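Local coordinates for protein nine-heme cytochrome C (Desulfovibrio desulfuricans, PDB 1OFW) that carries electrons through nine c-type hemes and may form part of a transmembrane redox complex that passes electrons to the cytoplasm for sulfate reduction, at residues H131-T134 against P135-P139; L259-A262 against Y263-C267. One frame throughout, in Å; residues are numbered along the deposited sequence.

Interaction 1 (H131-T134 against P135-P139); sequences HNIT and PSMTP. With HEC (heme c), chain G.
Thr134 to Met137 form a type I beta turn closed by the amide of Met137, whose N lies 3.3 Å from Thr134 O. An ST turn is built into its first three residues: Thr134 OG1 accepts the amide N of Ser136 at 3.0 Å, in a nearly straight bond (169°). The threonine reaches it because OG1 is swung anti to the backbone N (chi1 171°), which sets it beside its own carbonyl carbon and within reach of the Ser136 amide. Ile133 and Met137 cross at about a right angle, Ile133 CG1 resting 4.0 Å from Met137 CB. Leu158 of helix 152-164 packs on Thr134 and Met137, and Thr162 of the same helix on Ile133. Upstream, His131 ends the Cys-X-X-Cys-His heme-binding motif of heme 5: its NE2 binds the iron at 2.0 Å, with His81 as the second axial ligand, while ND1 is hydrogen-bonded to Lys31 O, which helps fix the ring's rotation. Downstream, Thr138 is the N-cap of helix 139-147, so this loop carries the chain from heme ligand to helix. One water bridges the turn, donating to Thr134 O at 2.8 Å and to Met137 O at 3.0 Å.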
ATOM      1  N   HIS A 131      -4.789  10.548   4.085  1.00 11.92           N
ATOM      2  CA  HIS A 131      -5.740  11.651   4.280  1.00 13.78           C
ATOM      3  C   HIS A 131      -6.548  11.371   5.541  1.00 14.02           C
ATOM      4  O   HIS A 131      -7.660  10.852   5.529  1.00 14.71           O
ATOM      5  CB  HIS A 131      -6.588  11.804   3.009  1.00 13.96           C
ATOM      6  CG  HIS A 131      -5.802  12.249   1.808  1.00 14.05           C
ATOM      7  ND1 HIS A 131      -5.513  13.605   1.609  1.00 13.24           N
ATOM      8  CD2 HIS A 131      -5.247  11.606   0.756  1.00 13.20           C
ATOM      9  CE1 HIS A 131      -4.821  13.737   0.502  1.00 11.76           C
ATOM     10  NE2 HIS A 131      -4.633  12.542  -0.057  1.00 12.99           N
ATOM     11  N   ASN A 132      -5.888  11.661   6.653  1.00 18.01           N
ATOM     12  CA  ASN A 132      -6.114  11.013   7.947  1.00 19.25           C
ATOM     13  C   ASN A 132      -6.253  11.982   9.101  1.00 18.15           C
ATOM     14  O   ASN A 132      -6.146  11.539  10.261  1.00 23.34           O
ATOM     15  CB  ASN A 132      -4.920  10.069   8.180  1.00 18.89           C
ATOM     16  CG  ASN A 132      -3.584  10.749   8.356  1.00 21.27           C
ATOM     17  OD1 ASN A 132      -3.473  11.959   8.438  1.00 16.09           O
ATOM     18  ND2 ASN A 132      -2.481  10.018   8.434  1.00 23.12           N
ATOM     19  N   ILE A 133      -6.472  13.247   8.884  1.00 18.97           N
ATOM     20  CA  ILE A 133      -6.535  14.249   9.955  1.00 19.99           C
ATOM     21  C   ILE A 133      -7.542  14.003  11.060  1.00 21.75           C
ATOM     22  O   ILE A 133      -8.654  13.539  10.839  1.00 21.48           O
ATOM     23  CB  ILE A 133      -6.894  15.659   9.391  1.00 20.09           C
ATOM     24  CG1 ILE A 133      -6.581  16.762  10.413  1.00 20.70           C
ATOM     25  CG2 ILE A 133      -8.341  15.766   8.932  1.00 20.45           C
ATOM     26  CD1 ILE A 133      -5.126  16.931  10.735  1.00 19.01           C
ATOM     27  N   THR A 134      -7.172  14.450  12.272  1.00 19.85           N
ATOM     28  CA  THR A 134      -8.063  14.406  13.404  1.00 21.08           C
ATOM     29  C   THR A 134      -9.370  15.153  13.142  1.00 25.53           C
ATOM     30  O   THR A 134      -9.402  16.231  12.563  1.00 23.05           O
ATOM     31  CB  THR A 134      -7.458  14.962  14.706  1.00 22.49           C
ATOM     32  OG1 THR A 134      -8.499  15.065  15.695  1.00 26.11           O
ATOM     33  CG2 THR A 134      -6.908  16.365  14.504  1.00 23.27           C
ATOM     34  N   PRO A 135     -10.498  14.577  13.586  1.00 31.33           N
ATOM     35  CA  PRO A 135     -11.772  15.297  13.495  1.00 30.62           C
ATOM     36  C   PRO A 135     -11.784  16.599  14.247  1.00 26.83           C
ATOM     37  O   PRO A 135     -12.638  17.445  14.012  1.00 33.32           O
ATOM     38  CB  PRO A 135     -12.763  14.353  14.189  1.00 37.03           C
ATOM     39  CG  PRO A 135     -12.163  13.001  13.973  1.00 40.07           C
ATOM     40  CD  PRO A 135     -10.679  13.217  14.146  1.00 35.41           C
ATOM     41  N   SER A 136     -10.845  16.833  15.141  1.00 29.75           N
ATOM     42  CA  SER A 136     -10.811  18.080  15.894  1.00 28.11           C
ATOM     43  C   SER A 136     -10.425  19.311  15.095  1.00 32.85           C
ATOM     44  O   SER A 136     -10.711  20.456  15.474  1.00 31.09           O
ATOM     45  CB  SER A 136      -9.810  17.900  17.048  1.00 32.52           C
ATOM     46  OG  SER A 136     -10.230  16.806  17.851  1.00 34.84           O
ATOM     47  N   MET A 137      -9.731  19.147  13.962  1.00 24.87           N
ATOM     48  CA  MET A 137      -9.392  20.330  13.163  1.00 24.81           C
ATOM     49  C   MET A 137     -10.632  21.099  12.757  1.00 25.87           C
ATOM     50  O   MET A 137     -11.585  20.480  12.291  1.00 24.14           O
ATOM     51  CB  MET A 137      -8.635  19.879  11.900  1.00 22.21           C
ATOM     52  CG  MET A 137      -8.282  21.060  11.009  1.00 21.66           C
ATOM     53  SD  MET A 137      -7.642  20.595   9.404  1.00 22.55           S
ATOM     54  CE  MET A 137      -9.049  19.898   8.596  1.00 19.62           C
ATOM     55  N   THR A 138     -10.676  22.413  12.894  1.00 28.73           N
ATOM     56  CA  THR A 138     -11.872  23.150  12.498  1.00 27.39           C
ATOM     57  C   THR A 138     -11.774  23.637  11.066  1.00 25.84           C
ATOM     58  O   THR A 138     -10.697  23.707  10.474  1.00 23.06           O
ATOM     59  CB  THR A 138     -12.037  24.428  13.365  1.00 26.07           C
ATOM     60  OG1 THR A 138     -10.896  25.274  13.122  1.00 26.16           O
ATOM     61  CG2 THR A 138     -12.050  24.140  14.852  1.00 32.32           C
ATOM     62  N   PRO A 139     -12.870  24.060  10.442  1.00 26.00           N
ATOM     63  CA  PRO A 139     -12.768  24.698   9.127  1.00 23.25           C
ATOM     64  C   PRO A 139     -11.924  25.956   9.107  1.00 22.20           C
ATOM     65  O   PRO A 139     -11.254  26.251   8.116  1.00 22.24           O
ATOM     66  CB  PRO A 139     -14.222  25.057   8.808  1.00 29.43           C
ATOM     67  CG  PRO A 139     -15.026  24.104   9.626  1.00 30.77           C
ATOM     68  CD  PRO A 139     -14.253  23.922  10.916  1.00 29.85           C
TER
HETATM   69 FE   HEC G1298      -3.610  12.257  -1.775  1.00 13.18          FE
HETATM   70  CHA HEC G1298      -2.890  15.606  -1.838  1.00 13.46           C
HETATM   71  CHB HEC G1298      -6.405  12.853  -3.633  1.00 13.40           C
HETATM   72  CHC HEC G1298      -4.317   8.921  -1.771  1.00 12.89           C
HETATM   73  CHD HEC G1298      -0.776  11.687   0.043  1.00 12.48           C
HETATM   74  NA  HEC G1298      -4.427  13.891  -2.583  1.00 12.87           N
HETATM   75  C1A HEC G1298      -3.985  15.222  -2.552  1.00 13.33           C
HETATM   76  C2A HEC G1298      -4.800  16.050  -3.411  1.00 14.61           C
HETATM   77  C3A HEC G1298      -5.769  15.265  -3.900  1.00 15.18           C
HETATM   78  C4A HEC G1298      -5.562  13.915  -3.380  1.00 13.81           C
HETATM   79  CMA HEC G1298      -6.931  15.643  -4.838  1.00 17.17           C
HETATM   80  CAA HEC G1298      -4.525  17.534  -3.688  1.00 13.88           C
HETATM   81  CBA HEC G1298      -5.048  18.469  -2.578  1.00 15.13           C
HETATM   82  CGA HEC G1298      -6.556  18.495  -2.440  1.00 17.88           C
HETATM   83  O1A HEC G1298      -7.234  18.853  -3.451  1.00 19.88           O
HETATM   84  O2A HEC G1298      -7.050  18.194  -1.326  1.00 17.77           O
HETATM   85  NB  HEC G1298      -5.072  11.135  -2.537  1.00 13.67           N
HETATM   86  C1B HEC G1298      -6.198  11.548  -3.230  1.00 14.93           C
HETATM   87  C2B HEC G1298      -7.087  10.422  -3.445  1.00 13.11           C
HETATM   88  C3B HEC G1298      -6.474   9.329  -2.934  1.00 13.10           C
HETATM   89  C4B HEC G1298      -5.218   9.767  -2.377  1.00 13.34           C
HETATM   90  CMB HEC G1298      -8.476  10.545  -4.097  1.00 15.78           C
HETATM   91  CAB HEC G1298      -6.945   7.873  -2.860  1.00 12.75           C
HETATM   92  CBB HEC G1298      -7.378   7.371  -4.275  1.00 14.45           C
HETATM   93  NC  HEC G1298      -2.744  10.649  -0.988  1.00 12.35           N
HETATM   94  C1C HEC G1298      -3.185   9.343  -1.098  1.00 12.70           C
HETATM   95  C2C HEC G1298      -2.280   8.478  -0.396  1.00 11.95           C
HETATM   96  C3C HEC G1298      -1.294   9.243   0.123  1.00 11.82           C
HETATM   97  C4C HEC G1298      -1.576  10.595  -0.270  1.00 10.44           C
HETATM   98  CMC HEC G1298      -2.523   6.958  -0.276  1.00 11.44           C
HETATM   99  CAC HEC G1298      -0.138   8.834   1.054  1.00 11.02           C
HETATM  100  CBC HEC G1298       0.731   7.688   0.485  1.00 13.46           C
HETATM  101  ND  HEC G1298      -2.159  13.405  -1.021  1.00 12.99           N
HETATM  102  C1D HEC G1298      -1.106  12.992  -0.236  1.00 12.41           C
HETATM  103  C2D HEC G1298      -0.393  14.152   0.278  1.00 15.02           C
HETATM  104  C3D HEC G1298      -1.007  15.238  -0.218  1.00 13.90           C
HETATM  105  C4D HEC G1298      -2.072  14.791  -1.074  1.00 13.72           C
HETATM  106  CMD HEC G1298       0.843  14.088   1.208  1.00 15.41           C
HETATM  107  CAD HEC G1298      -0.656  16.714   0.080  1.00 12.98           C
HETATM  108  CBD HEC G1298      -1.398  17.185   1.366  1.00 12.77           C
HETATM  109  CGD HEC G1298      -2.834  17.548   1.121  1.00 15.79           C
HETATM  110  O1D HEC G1298      -3.790  17.011   1.765  1.00 14.61           O
HETATM  111  O2D HEC G1298      -3.043  18.439   0.255  1.00 14.54           O
HETATM  112  O   HOH W   1     -11.297  17.700  11.116  1.00 33.08           O

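Interaction 2 (L259-A262 against Y263-C267). With HEC (heme c), chain K.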
ATOM      1  N   LEU A 259      -9.418 -21.928 -15.425  1.00 14.05           N
ATOM      2  CA  LEU A 259      -9.149 -22.278 -14.027  1.00 13.93           C
ATOM      3  C   LEU A 259      -7.779 -22.881 -13.844  1.00 15.74           C
ATOM      4  O   LEU A 259      -7.110 -22.534 -12.857  1.00 14.53           O
ATOM      5  CB  LEU A 259     -10.237 -23.196 -13.493  1.00 14.47           C
ATOM      6  CG  LEU A 259     -10.168 -23.618 -12.046  1.00 15.60           C
ATOM      7  CD1 LEU A 259     -10.219 -22.392 -11.114  1.00 16.94           C
ATOM      8  CD2 LEU A 259     -11.280 -24.572 -11.618  1.00 16.95           C
ATOM      9  N   MET A 260      -7.304 -23.805 -14.670  1.00 13.89           N
ATOM     10  CA  MET A 260      -5.935 -24.290 -14.484  1.00 14.69           C
ATOM     11  C   MET A 260      -4.899 -23.169 -14.503  1.00 14.88           C
ATOM     12  O   MET A 260      -3.983 -23.093 -13.685  1.00 14.34           O
ATOM     13  CB  MET A 260      -5.567 -25.281 -15.605  1.00 17.71           C
ATOM     14  CG  MET A 260      -4.198 -25.898 -15.395  1.00 19.15           C
ATOM     15  SD  MET A 260      -3.800 -27.029 -16.736  1.00 28.27           S
ATOM     16  CE  MET A 260      -3.658 -25.826 -18.065  1.00 43.37           C
ATOM     17  N   ALA A 261      -5.003 -22.271 -15.462  1.00 15.59           N
ATOM     18  CA  ALA A 261      -4.043 -21.201 -15.607  1.00 14.79           C
ATOM     19  C   ALA A 261      -4.190 -20.224 -14.432  1.00 14.50           C
ATOM     20  O   ALA A 261      -3.221 -19.612 -13.992  1.00 14.47           O
ATOM     21  CB  ALA A 261      -4.196 -20.478 -16.956  1.00 16.14           C
ATOM     22  N   ALA A 262      -5.401 -20.046 -13.937  1.00 15.77           N
ATOM     23  CA  ALA A 262      -5.622 -19.179 -12.780  1.00 13.30           C
ATOM     24  C   ALA A 262      -4.834 -19.691 -11.569  1.00 15.49           C
ATOM     25  O   ALA A 262      -4.119 -18.921 -10.911  1.00 15.13           O
ATOM     26  CB  ALA A 262      -7.102 -19.065 -12.494  1.00 13.79           C
ATOM     27  N   TYR A 263      -4.933 -20.994 -11.259  1.00 12.90           N
ATOM     28  CA  TYR A 263      -4.147 -21.551 -10.176  1.00 10.70           C
ATOM     29  C   TYR A 263      -2.668 -21.397 -10.453  1.00 12.95           C
ATOM     30  O   TYR A 263      -1.884 -20.923  -9.627  1.00 13.23           O
ATOM     31  CB  TYR A 263      -4.466 -23.028  -9.984  1.00 12.54           C
ATOM     32  CG  TYR A 263      -5.819 -23.373  -9.403  1.00 13.13           C
ATOM     33  CD1 TYR A 263      -6.630 -24.282 -10.055  1.00 15.46           C
ATOM     34  CD2 TYR A 263      -6.307 -22.836  -8.220  1.00 13.81           C
ATOM     35  CE1 TYR A 263      -7.866 -24.642  -9.563  1.00 14.67           C
ATOM     36  CE2 TYR A 263      -7.551 -23.182  -7.716  1.00 13.64           C
ATOM     37  CZ  TYR A 263      -8.343 -24.087  -8.391  1.00 13.94           C
ATOM     38  OH  TYR A 263      -9.599 -24.468  -7.919  1.00 13.67           O
ATOM     39  N   HIS A 264      -2.258 -21.792 -11.667  1.00 12.92           N
ATOM     40  CA  HIS A 264      -0.811 -21.732 -11.932  1.00 11.63           C
ATOM     41  C   HIS A 264      -0.246 -20.348 -11.824  1.00 11.67           C
ATOM     42  O   HIS A 264       0.797 -20.078 -11.251  1.00 13.33           O
ATOM     43  CB  HIS A 264      -0.556 -22.354 -13.303  1.00 13.48           C
ATOM     44  CG  HIS A 264      -0.594 -23.844 -13.307  1.00 13.92           C
ATOM     45  ND1 HIS A 264      -0.638 -24.547 -14.503  1.00 17.16           N
ATOM     46  CD2 HIS A 264      -0.544 -24.753 -12.321  1.00 13.51           C
ATOM     47  CE1 HIS A 264      -0.647 -25.837 -14.198  1.00 17.14           C
ATOM     48  NE2 HIS A 264      -0.596 -26.020 -12.891  1.00 13.80           N
ATOM     49  N   LEU A 265      -0.945 -19.381 -12.454  1.00 13.06           N
ATOM     50  CA  LEU A 265      -0.422 -18.018 -12.444  1.00 13.76           C
ATOM     51  C   LEU A 265      -0.417 -17.404 -11.066  1.00 12.43           C
ATOM     52  O   LEU A 265       0.499 -16.656 -10.730  1.00 14.59           O
ATOM     53  CB  LEU A 265      -1.293 -17.135 -13.367  1.00 14.45           C
ATOM     54  CG  LEU A 265      -1.118 -17.417 -14.858  1.00 15.99           C
ATOM     55  CD1 LEU A 265      -2.246 -16.728 -15.637  1.00 19.78           C
ATOM     56  CD2 LEU A 265       0.259 -16.966 -15.304  1.00 19.59           C
ATOM     57  N   GLN A 266      -1.412 -17.701 -10.242  1.00 12.09           N
ATOM     58  CA  GLN A 266      -1.417 -17.139  -8.898  1.00 14.11           C
ATOM     59  C   GLN A 266      -0.390 -17.813  -8.005  1.00 15.25           C
ATOM     60  O   GLN A 266       0.432 -17.120  -7.386  1.00 13.68           O
ATOM     61  CB  GLN A 266      -2.792 -17.288  -8.224  1.00 17.42           C
ATOM     62  CG  GLN A 266      -2.981 -16.378  -7.026  1.00 19.38           C
ATOM     63  CD  GLN A 266      -4.436 -16.304  -6.532  1.00 15.25           C
ATOM     64  OE1 GLN A 266      -5.191 -15.392  -6.886  1.00 23.87           O
ATOM     65  NE2 GLN A 266      -4.707 -17.256  -5.725  1.00 15.37           N
ATOM     66  N   CYS A 267      -0.411 -19.145  -7.929  1.00 13.05           N
ATOM     67  CA  CYS A 267       0.502 -19.886  -7.045  1.00 12.66           C
ATOM     68  C   CYS A 267       1.936 -19.616  -7.496  1.00 12.56           C
ATOM     69  O   CYS A 267       2.822 -19.250  -6.719  1.00 14.37           O
ATOM     70  CB  CYS A 267       0.225 -21.390  -7.096  1.00 12.52           C
ATOM     71  SG  CYS A 267      -1.443 -21.957  -6.777  1.00 14.61           S
TER
HETATM   72 FE   HEC K1302      -0.390 -27.760 -11.911  1.00 14.14          FE
HETATM   73  CHA HEC K1302      -3.741 -28.242 -11.914  1.00 12.88           C
HETATM   74  CHB HEC K1302      -0.133 -29.390 -14.966  1.00 13.86           C
HETATM   75  CHC HEC K1302       3.019 -27.269 -11.950  1.00 12.35           C
HETATM   76  CHD HEC K1302      -0.597 -26.129  -8.958  1.00 12.84           C
HETATM   77  NA  HEC K1302      -1.656 -28.581 -13.201  1.00 13.91           N
HETATM   78  C1A HEC K1302      -3.031 -28.734 -12.986  1.00 13.62           C
HETATM   79  C2A HEC K1302      -3.616 -29.504 -14.064  1.00 15.71           C
HETATM   80  C3A HEC K1302      -2.609 -29.866 -14.874  1.00 16.07           C
HETATM   81  C4A HEC K1302      -1.389 -29.271 -14.379  1.00 16.54           C
HETATM   82  CMA HEC K1302      -2.672 -30.782 -16.104  1.00 17.17           C
HETATM   83  CAA HEC K1302      -5.112 -29.852 -14.211  1.00 15.06           C
HETATM   84  CBA HEC K1302      -5.508 -30.896 -13.138  1.00 16.05           C
HETATM   85  CGA HEC K1302      -5.184 -32.332 -13.467  1.00 15.61           C
HETATM   86  O1A HEC K1302      -5.096 -32.672 -14.667  1.00 17.95           O
HETATM   87  O2A HEC K1302      -5.030 -33.081 -12.478  1.00 18.04           O
HETATM   88  NB  HEC K1302       1.102 -28.297 -13.128  1.00 13.70           N
HETATM   89  C1B HEC K1302       1.016 -28.973 -14.336  1.00 14.81           C
HETATM   90  C2B HEC K1302       2.366 -29.194 -14.862  1.00 16.36           C
HETATM   91  C3B HEC K1302       3.224 -28.591 -14.031  1.00 15.58           C
HETATM   92  C4B HEC K1302       2.440 -27.990 -12.976  1.00 13.35           C
HETATM   93  CMB HEC K1302       2.652 -29.996 -16.141  1.00 14.75           C
HETATM   94  CAB HEC K1302       4.748 -28.500 -14.108  1.00 15.40           C
HETATM   95  CBB HEC K1302       5.128 -27.572 -15.305  1.00 15.17           C
HETATM   96  NC  HEC K1302       0.965 -26.925 -10.709  1.00 14.71           N
HETATM   97  C1C HEC K1302       2.328 -26.797 -10.851  1.00 13.17           C
HETATM   98  C2C HEC K1302       2.894 -26.178  -9.680  1.00 11.64           C
HETATM   99  C3C HEC K1302       1.874 -25.912  -8.817  1.00 11.71           C
HETATM  100  C4C HEC K1302       0.654 -26.332  -9.491  1.00 11.46           C
HETATM  101  CMC HEC K1302       4.385 -25.930  -9.435  1.00 12.79           C
HETATM  102  CAC HEC K1302       1.958 -25.379  -7.399  1.00 12.64           C
HETATM  103  CBC HEC K1302       2.788 -24.084  -7.215  1.00 14.12           C
HETATM  104  ND  HEC K1302      -1.871 -27.160 -10.740  1.00 13.96           N
HETATM  105  C1D HEC K1302      -1.777 -26.565  -9.492  1.00 13.06           C
HETATM  106  C2D HEC K1302      -3.083 -26.496  -8.880  1.00 12.67           C
HETATM  107  C3D HEC K1302      -3.946 -27.111  -9.689  1.00 11.27           C
HETATM  108  C4D HEC K1302      -3.209 -27.536 -10.858  1.00 12.95           C
HETATM  109  CMD HEC K1302      -3.335 -25.805  -7.519  1.00 14.50           C
HETATM  110  CAD HEC K1302      -5.459 -27.418  -9.510  1.00 12.76           C
HETATM  111  CBD HEC K1302      -5.563 -28.933  -9.093  1.00 14.87           C
HETATM  112  CGD HEC K1302      -6.978 -29.495  -9.292  1.00 15.75           C
HETATM  113  O1D HEC K1302      -7.070 -30.766  -9.434  1.00 14.35           O
HETATM  114  O2D HEC K1302      -7.928 -28.696  -9.299  1.00 13.30           O
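Leu259 and Tyr263, one helical turn apart on helix 259-273, make the main apolar contact here. Leu259 CG is 3.5 Å from Tyr263 CE1; with CG anti to the backbone N (chi1 -177°), the leucine lays its CD1 branch against CE1 and CZ as well. Ala261 CB meets Leu265 CD1 more loosely.

The backbone adds four alpha-helical i to i+4 hydrogen bonds, the shortest from Leu265 N to Ala261 O at 2.8 Å. Met260 O, which accepts the His264 amide, also sits over one face of the His264 imidazole.

Heme contacts form the third group. His264 NE2 binds the iron of heme 9 at 2.0 Å, with His288 as the second axial ligand, and the ring plane runs toward the CHB meso carbon. Met260 bends at chi3 to bring SD to 3.6 Å from heme C3A; SD also makes an oblique sulfur-aromatic contact with the His264 ring, 5.0 Å from its centroid. Tyr263 CD1 packs 3.4 Å from heme CAD, but its OH is hydrogen-bonded to a propionate oxygen of another heme. Cys267 opens a Cys-X-X-Cys-His motif, its SG bonded covalently to heme 8. One helix thus ligates heme 9 and tethers heme 8, and bis-histidine ligation is consistent with low-spin iron suited to electron transfer.

Interactions 1 and 2 each supply an axial histidine to a bis-histidine heme, but in distant parts of the molecule: their centres are 44 Å apart, on opposite sides of the chain's centre, and the nearest protein atoms about 28 Å apart. The iron FE of the heme bound by His131 is 41.4 Å from the iron FE of the heme bound by His264, too far for a single efficient electron hop, so exchange between them would probably pass through intervening hemes. Heme 5 probably belongs to one tetraheme cluster and heme 9 to the other, with the extra heme 4 placed asymmetrically between them. The histidine of residues 131-139 leads into a loop, whereas that of residues 259-267 sits within a helix.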